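PDB 6L00: lysin from Enterococcus phage IMEEF1, which probably cleaves enterococcal peptidoglycan as a two-component phage endolysin, this chain being its cell-wall binding domain. Local coordinates for residues 2-7 with 60-65. Sequence-based numbering, arbitrary orientation.
Sequences FIYYKR and MMEAAL
Strand 2-7 and the last turn of helix 56-64 (residues 60-64) face each other across a layer of side chains: their axes come no closer than 12.5 Å and cross at -116°, and the nearest alpha carbons, those of Y4 and M61, are 10.4 Å apart. F2, Y4 and K6, alternate residues on one face of the strand, span this gap. M61 reaches across from the helix to touch both rings. Its chi1 and chi2 carry SD to the edge of the F2 ring, 4.0 Å from F2 CZ and near the ring plane. The bend at the last torsion (chi3 -68°) only turns CE onto one face of the Y4 ring; CE stands 3.9 Å from the ring centroid and 17° off the normal, a CH-pi contact displaced toward the CD2-CE2 rim. One thioether thus serves two Met-aromatic contacts, edge-on to F2 and oblique to Y4. This is helix-on-sheet packing in the cell-wall binding domain: strand 2-7 lies inside a mixed sheet, between strands 13-19 and 50-52, and helix 29-41 packs against I3, which points away from helix 56-64. F2 also stacks on Y42 of a second subunit. Beyond Y4, toward the C-terminal end of the strand, K6, extended with CG anti to the backbone N, brings NZ to 2.9 Å from E62 OE2, a salt bridge received on the syn lone pair. One water links Y4 OH to E62 OE2, donating to the carboxylate over 2.7 Å; another accepts from K6 NZ and donates to E62 OE1. With both oxygens engaged, the carboxylate's rotation is probably restrained.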
ATOM      1  N   PHE A   2       5.236  -5.051  -9.226  1.00 22.40           N
ATOM      2  CA  PHE A   2       6.352  -5.697  -9.899  1.00 21.52           C
ATOM      3  C   PHE A   2       5.907  -7.104 -10.260  1.00 23.16           C
ATOM      4  O   PHE A   2       4.872  -7.584  -9.789  1.00 22.73           O
ATOM      5  CB  PHE A   2       7.616  -5.700  -9.027  1.00 20.90           C
ATOM      6  CG  PHE A   2       7.423  -6.308  -7.667  1.00 23.15           C
ATOM      7  CD1 PHE A   2       7.602  -7.673  -7.467  1.00 20.86           C
ATOM      8  CD2 PHE A   2       7.085  -5.512  -6.577  1.00 24.17           C
ATOM      9  CE1 PHE A   2       7.429  -8.235  -6.200  1.00 23.11           C
ATOM     10  CE2 PHE A   2       6.916  -6.067  -5.316  1.00 23.57           C
ATOM     11  CZ  PHE A   2       7.085  -7.427  -5.131  1.00 24.63           C
ATOM     12  N   ILE A   3       6.678  -7.742 -11.134  1.00 19.69           N
ATOM     13  CA  ILE A   3       6.473  -9.135 -11.508  1.00 19.16           C
ATOM     14  C   ILE A   3       7.570  -9.962 -10.858  1.00 21.04           C
ATOM     15  O   ILE A   3       8.711  -9.499 -10.725  1.00 21.93           O
ATOM     16  CB  ILE A   3       6.484  -9.307 -13.042  1.00 21.15           C
ATOM     17  CG1 ILE A   3       5.171  -8.778 -13.639  1.00 22.59           C
ATOM     18  CG2 ILE A   3       6.765 -10.757 -13.436  1.00 23.32           C
ATOM     19  CD1 ILE A   3       5.166  -8.730 -15.146  1.00 23.93           C
ATOM     20  N   TYR A   4       7.227 -11.179 -10.444  1.00 20.59           N
ATOM     21  CA  TYR A   4       8.235 -12.162 -10.091  1.00 19.85           C
ATOM     22  C   TYR A   4       7.863 -13.494 -10.720  1.00 20.87           C
ATOM     23  O   TYR A   4       6.739 -13.701 -11.191  1.00 21.33           O
ATOM     24  CB  TYR A   4       8.405 -12.309  -8.566  1.00 22.14           C
ATOM     25  CG  TYR A   4       7.193 -12.850  -7.835  1.00 21.37           C
ATOM     26  CD1 TYR A   4       6.957 -14.229  -7.727  1.00 21.75           C
ATOM     27  CD2 TYR A   4       6.296 -11.981  -7.227  1.00 22.15           C
ATOM     28  CE1 TYR A   4       5.842 -14.713  -7.041  1.00 21.69           C
ATOM     29  CE2 TYR A   4       5.196 -12.450  -6.548  1.00 21.85           C
ATOM     30  CZ  TYR A   4       4.966 -13.807  -6.454  1.00 23.03           C
ATOM     31  OH  TYR A   4       3.845 -14.234  -5.764  1.00 24.30           O
ATOM     32  N   TYR A   5       8.846 -14.384 -10.734  1.00 20.24           N
ATOM     33  CA  TYR A   5       8.707 -15.739 -11.238  1.00 20.86           C
ATOM     34  C   TYR A   5       8.746 -16.724 -10.075  1.00 22.64           C
ATOM     35  O   TYR A   5       9.466 -16.520  -9.096  1.00 21.60           O
ATOM     36  CB  TYR A   5       9.831 -16.077 -12.202  1.00 20.89           C
ATOM     37  CG  TYR A   5       9.859 -15.318 -13.513  1.00 23.71           C
ATOM     38  CD1 TYR A   5       8.999 -14.251 -13.775  1.00 21.19           C
ATOM     39  CD2 TYR A   5      10.768 -15.680 -14.487  1.00 25.34           C
ATOM     40  CE1 TYR A   5       9.061 -13.570 -14.997  1.00 24.86           C
ATOM     41  CE2 TYR A   5      10.833 -15.025 -15.686  1.00 23.71           C
ATOM     42  CZ  TYR A   5       9.992 -13.975 -15.941  1.00 26.02           C
ATOM     43  OH  TYR A   5      10.117 -13.351 -17.158  1.00 25.25           O
ATOM     44  N   LYS A   6       7.978 -17.805 -10.205  1.00 20.89           N
ATOM     45  CA  LYS A   6       7.890 -18.846  -9.188  1.00 19.29           C
ATOM     46  C   LYS A   6       8.146 -20.191  -9.848  1.00 24.82           C
ATOM     47  O   LYS A   6       7.421 -20.573 -10.778  1.00 25.06           O
ATOM     48  CB  LYS A   6       6.515 -18.850  -8.511  1.00 22.85           C
ATOM     49  CG  LYS A   6       6.288 -20.057  -7.611  1.00 22.12           C
ATOM     50  CD  LYS A   6       4.994 -19.951  -6.831  1.00 26.95           C
ATOM     51  CE  LYS A   6       4.877 -21.065  -5.797  1.00 25.82           C
ATOM     52  NZ  LYS A   6       3.523 -21.063  -5.167  1.00 27.60           N
ATOM     53  N   ARG A   7       9.169 -20.906  -9.377  1.00 24.25           N
ATOM     54  CA  ARG A   7       9.462 -22.253  -9.859  1.00 25.81           C
ATOM     55  C   ARG A   7       8.670 -23.248  -9.015  1.00 28.98           C
ATOM     56  O   ARG A   7       8.948 -23.426  -7.823  1.00 29.37           O
ATOM     57  CB  ARG A   7      10.961 -22.542  -9.802  1.00 31.06           C
ATOM     58  CG  ARG A   7      11.322 -23.952 -10.255  1.00 35.06           C
ATOM     59  CD  ARG A   7      12.703 -24.011 -10.888  1.00 41.95           C
ATOM     60  NE  ARG A   7      13.768 -24.044  -9.892  1.00 48.20           N
ATOM     61  CZ  ARG A   7      14.493 -25.121  -9.606  1.00 49.04           C
ATOM     62  NH1 ARG A   7      14.263 -26.265 -10.244  1.00 50.65           N
ATOM     63  NH2 ARG A   7      15.446 -25.054  -8.681  1.00 44.44           N
ATOM     64  N   MET A  60       7.095 -15.351   2.392  1.00 20.23           N
ATOM     65  CA  MET A  60       6.610 -14.164   3.084  1.00 20.94           C
ATOM     66  C   MET A  60       5.753 -13.302   2.157  1.00 23.10           C
ATOM     67  O   MET A  60       4.735 -12.736   2.579  1.00 21.79           O
ATOM     68  CB  MET A  60       7.793 -13.380   3.653  1.00 23.82           C
ATOM     69  CG  MET A  60       8.484 -14.113   4.803  1.00 22.13           C
ATOM     70  SD  MET A  60       9.772 -13.151   5.637  1.00 25.46           S
ATOM     71  CE  MET A  60      11.094 -13.272   4.442  1.00 23.00           C
ATOM     72  N   MET A  61       6.137 -13.208   0.881  1.00 22.26           N
ATOM     73  CA  MET A  61       5.319 -12.472  -0.076  1.00 24.48           C
ATOM     74  C   MET A  61       3.944 -13.112  -0.229  1.00 22.22           C
ATOM     75  O   MET A  61       2.923 -12.412  -0.252  1.00 23.48           O
ATOM     76  CB  MET A  61       6.041 -12.389  -1.422  1.00 23.18           C
ATOM     77  CG  MET A  61       7.293 -11.501  -1.410  1.00 21.51           C
ATOM     78  SD  MET A  61       7.619 -10.791  -3.054  1.00 27.22           S
ATOM     79  CE  MET A  61       8.072 -12.280  -3.920  1.00 23.83           C
ATOM     80  N   GLU A  62       3.888 -14.443  -0.318  1.00 21.85           N
ATOM     81  CA  GLU A  62       2.595 -15.109  -0.461  1.00 23.24           C
ATOM     82  C   GLU A  62       1.744 -14.978   0.805  1.00 27.92           C
ATOM     83  O   GLU A  62       0.510 -14.919   0.718  1.00 25.04           O
ATOM     84  CB  GLU A  62       2.806 -16.576  -0.836  1.00 23.88           C
ATOM     85  CG  GLU A  62       3.481 -16.768  -2.213  1.00 21.29           C
ATOM     86  CD  GLU A  62       3.708 -18.237  -2.587  1.00 28.11           C
ATOM     87  OE1 GLU A  62       3.952 -19.075  -1.686  1.00 27.86           O
ATOM     88  OE2 GLU A  62       3.650 -18.550  -3.795  1.00 24.69           O
ATOM     89  N   ALA A  63       2.377 -14.928   1.982  1.00 24.85           N
ATOM     90  CA  ALA A  63       1.622 -14.720   3.217  1.00 24.97           C
ATOM     91  C   ALA A  63       1.038 -13.313   3.291  1.00 24.44           C
ATOM     92  O   ALA A  63      -0.086 -13.129   3.774  1.00 26.11           O
ATOM     93  CB  ALA A  63       2.510 -14.978   4.443  1.00 25.85           C
ATOM     94  N   ALA A  64       1.791 -12.304   2.853  1.00 20.90           N
ATOM     95  CA  ALA A  64       1.363 -10.921   3.036  1.00 21.40           C
ATOM     96  C   ALA A  64       0.507 -10.388   1.895  1.00 21.60           C
ATOM     97  O   ALA A  64      -0.208  -9.401   2.087  1.00 23.03           O
ATOM     98  CB  ALA A  64       2.577 -10.001   3.207  1.00 21.63           C
ATOM     99  N   LEU A  65       0.560 -11.007   0.723  1.00 22.54           N
ATOM    100  CA  LEU A  65      -0.120 -10.494  -0.464  1.00 21.14           C
ATOM    101  C   LEU A  65      -1.192 -11.478  -0.893  1.00 23.68           C
ATOM    102  O   LEU A  65      -0.876 -12.507  -1.522  1.00 24.13           O
ATOM    103  CB  LEU A  65       0.885 -10.262  -1.587  1.00 19.88           C
ATOM    104  CG  LEU A  65       2.099  -9.417  -1.205  1.00 22.41           C
ATOM    105  CD1 LEU A  65       3.115  -9.475  -2.332  1.00 21.71           C
ATOM    106  CD2 LEU A  65       1.696  -7.982  -0.908  1.00 24.65           C
TER
HETATM  107  O   HOH W   1       2.816 -16.848  -5.768  1.00 26.16           O
HETATM  108  O   HOH W   2       4.991 -21.365  -2.407  1.00 28.20           O